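Local coordinates for L-talarate/galactarate dehydratase (Salmonella typhimurium, PDB 2PP0), which catalyses the magnesium-dependent dehydration of L-talarate and galactarate to 5-keto-4-deoxy-D-glucarate, and the competing epimerization of L-talarate to galactarate, at residues Y165-G170 and K195-Q200. Sequence-based numbering, arbitrary orientation.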
loop_
_atom_site.group_PDB
_atom_site.type_symbol
_atom_site.label_atom_id
_atom_site.label_comp_id
_atom_site.label_asym_id
_atom_site.label_seq_id
_atom_site.Cartn_x
_atom_site.Cartn_y
_atom_site.Cartn_z
ATOM N N TYR B 165 9.870 20.901 11.867
ATOM C CA TYR B 165 11.089 21.509 12.385
ATOM C C TYR B 165 11.777 22.244 11.231
ATOM O O TYR B 165 11.567 21.910 10.063
ATOM C CB TYR B 165 12.017 20.436 12.986
ATOM C CG TYR B 165 12.725 19.546 11.980
ATOM C CD1 TYR B 165 13.940 19.932 11.406
ATOM C CD2 TYR B 165 12.182 18.319 11.602
ATOM C CE1 TYR B 165 14.599 19.117 10.480
ATOM C CE2 TYR B 165 12.827 17.495 10.678
ATOM C CZ TYR B 165 14.036 17.902 10.123
ATOM O OH TYR B 165 14.677 17.088 9.216
ATOM N N ASN B 166 12.576 23.258 11.542
ATOM C CA ASN B 166 13.264 23.990 10.483
ATOM C C ASN B 166 14.732 23.593 10.363
ATOM O O ASN B 166 15.396 23.327 11.365
ATOM C CB ASN B 166 13.171 25.502 10.703
ATOM C CG ASN B 166 14.060 26.281 9.739
ATOM O OD1 ASN B 166 15.267 26.397 9.946
ATOM N ND2 ASN B 166 13.467 26.800 8.673
ATOM N N THR B 167 15.222 23.564 9.124
ATOM C CA THR B 167 16.610 23.205 8.823
ATOM C C THR B 167 17.357 24.384 8.199
ATOM O O THR B 167 18.546 24.584 8.460
ATOM C CB THR B 167 16.665 22.012 7.840
ATOM O OG1 THR B 167 16.203 20.829 8.503
ATOM C CG2 THR B 167 18.089 21.784 7.334
ATOM N N SER B 168 16.645 25.153 7.377
ATOM C CA SER B 168 17.194 26.317 6.686
ATOM C C SER B 168 18.046 27.251 7.540
ATOM O O SER B 168 19.090 27.732 7.090
ATOM C CB SER B 168 16.061 27.138 6.064
ATOM O OG SER B 168 15.435 26.431 5.012
ATOM N N GLY B 169 17.602 27.516 8.766
ATOM C CA GLY B 169 18.341 28.426 9.624
ATOM C C GLY B 169 19.400 27.823 10.529
ATOM O O GLY B 169 19.862 28.487 11.462
ATOM N N GLY B 170 19.800 26.584 10.266
ATOM C CA GLY B 170 20.806 25.957 11.108
ATOM C C GLY B 170 22.027 25.426 10.379
ATOM O O GLY B 170 22.693 24.519 10.878
ATOM N N LYS B 195 16.699 22.053 13.858
ATOM C CA LYS B 195 17.786 21.117 13.607
ATOM C C LYS B 195 19.044 21.918 13.314
ATOM O O LYS B 195 19.021 22.866 12.526
ATOM C CB LYS B 195 17.489 20.191 12.420
ATOM C CG LYS B 195 18.621 19.193 12.166
ATOM C CD LYS B 195 18.246 18.110 11.172
ATOM C CE LYS B 195 18.113 18.647 9.765
ATOM N NZ LYS B 195 17.723 17.545 8.845
ATOM N N LEU B 196 20.137 21.538 13.962
ATOM C CA LEU B 196 21.409 22.219 13.775
ATOM C C LEU B 196 22.374 21.326 13.005
ATOM O O LEU B 196 22.487 20.130 13.285
ATOM C CB LEU B 196 22.020 22.574 15.135
ATOM C CG LEU B 196 23.388 23.265 15.109
ATOM C CD1 LEU B 196 23.268 24.619 14.424
ATOM C CD2 LEU B 196 23.909 23.421 16.534
ATOM N N LYS B 197 23.053 21.903 12.023
ATOM C CA LYS B 197 24.025 21.149 11.249
ATOM C C LYS B 197 25.304 21.047 12.072
ATOM O O LYS B 197 25.790 22.051 12.595
ATOM C CB LYS B 197 24.320 21.858 9.923
ATOM C CG LYS B 197 23.131 21.942 8.984
ATOM C CD LYS B 197 22.684 20.555 8.529
ATOM C CE LYS B 197 21.444 20.627 7.639
ATOM N NZ LYS B 197 21.049 19.279 7.153
ATOM N N VAL B 198 25.825 19.833 12.219
ATOM C CA VAL B 198 27.072 19.613 12.951
ATOM C C VAL B 198 27.971 18.765 12.056
ATOM O O VAL B 198 27.670 18.582 10.877
ATOM C CB VAL B 198 26.843 18.874 14.298
ATOM C CG1 VAL B 198 26.020 19.744 15.242
ATOM C CG2 VAL B 198 26.155 17.541 14.063
ATOM N N GLY B 199 29.076 18.260 12.599
ATOM C CA GLY B 199 29.964 17.429 11.801
ATOM C C GLY B 199 31.160 18.118 11.154
ATOM O O GLY B 199 31.854 17.511 10.335
ATOM N N GLN B 200 31.409 19.375 11.506
ATOM C CA GLN B 200 32.547 20.100 10.939
ATOM C C GLN B 200 33.832 19.567 11.575
ATOM O O GLN B 200 33.798 18.930 12.628
ATOM C CB GLN B 200 32.423 21.604 11.210
ATOM C CG GLN B 200 32.840 22.042 12.612
ATOM C CD GLN B 200 32.636 23.535 12.844
ATOM O OE1 GLN B 200 31.616 23.964 13.395
ATOM N NE2 GLN B 200 33.602 24.338 12.408
HETATM O O HOH W 1 17.614 25.428 11.889
HETATM O O HOH W 2 20.193 22.628 9.904
HETATM O O HOH W 3 25.389 24.711 12.002
#
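K195 runs its side chain obliquely past the CD1/CE1 side of the Y165 ring. Its CB lies 3.6 Å from Y165 CE1. The chain leaves with CG anti to the backbone N (chi1 -179°) and bends at chi3 (70°), which brings CE to 3.6 Å from the same CE1. K195 NZ donates a hydrogen bond to Y165 OH at 3.1 Å. T167 OG1 lies 3.2 Å from K195 CE, and the two side chains run alongside each other. E348 ties the two together: it takes a salt bridge from K195 NZ and a hydrogen bond with T167 OG1. E252, a magnesium ligand, is a second ionic partner of K195.

The segments take in the C-terminal ends of the first two strands of the enolase-superfamily barrel domain and the start of the loops that follow, where the active site sits. K195 binds substrate and K197 is the proton acceptor. K197 bends at chi2 (-64°), setting CD; beyond it the chain is extended, and CE lies 3.6 Å from T167 CG2. Its NZ is salt-bridged to the magnesium ligand D226 and hydrogen-bonded to a bound glycerol.

The backbones join on both sides of a turn. K195 N donates to N166 O at 3.1 Å, and K197 N to G170 O at 2.9 Å. Between these bonds water 2 links T167 O to K195 O; water 3 bridges G170 O and K197 O. N166 OD1 holds the turn as an Asx motif, taking the proton of G169 N on a lone pair within the amide plane. G170 CA lies 3.8 Å from K195 O.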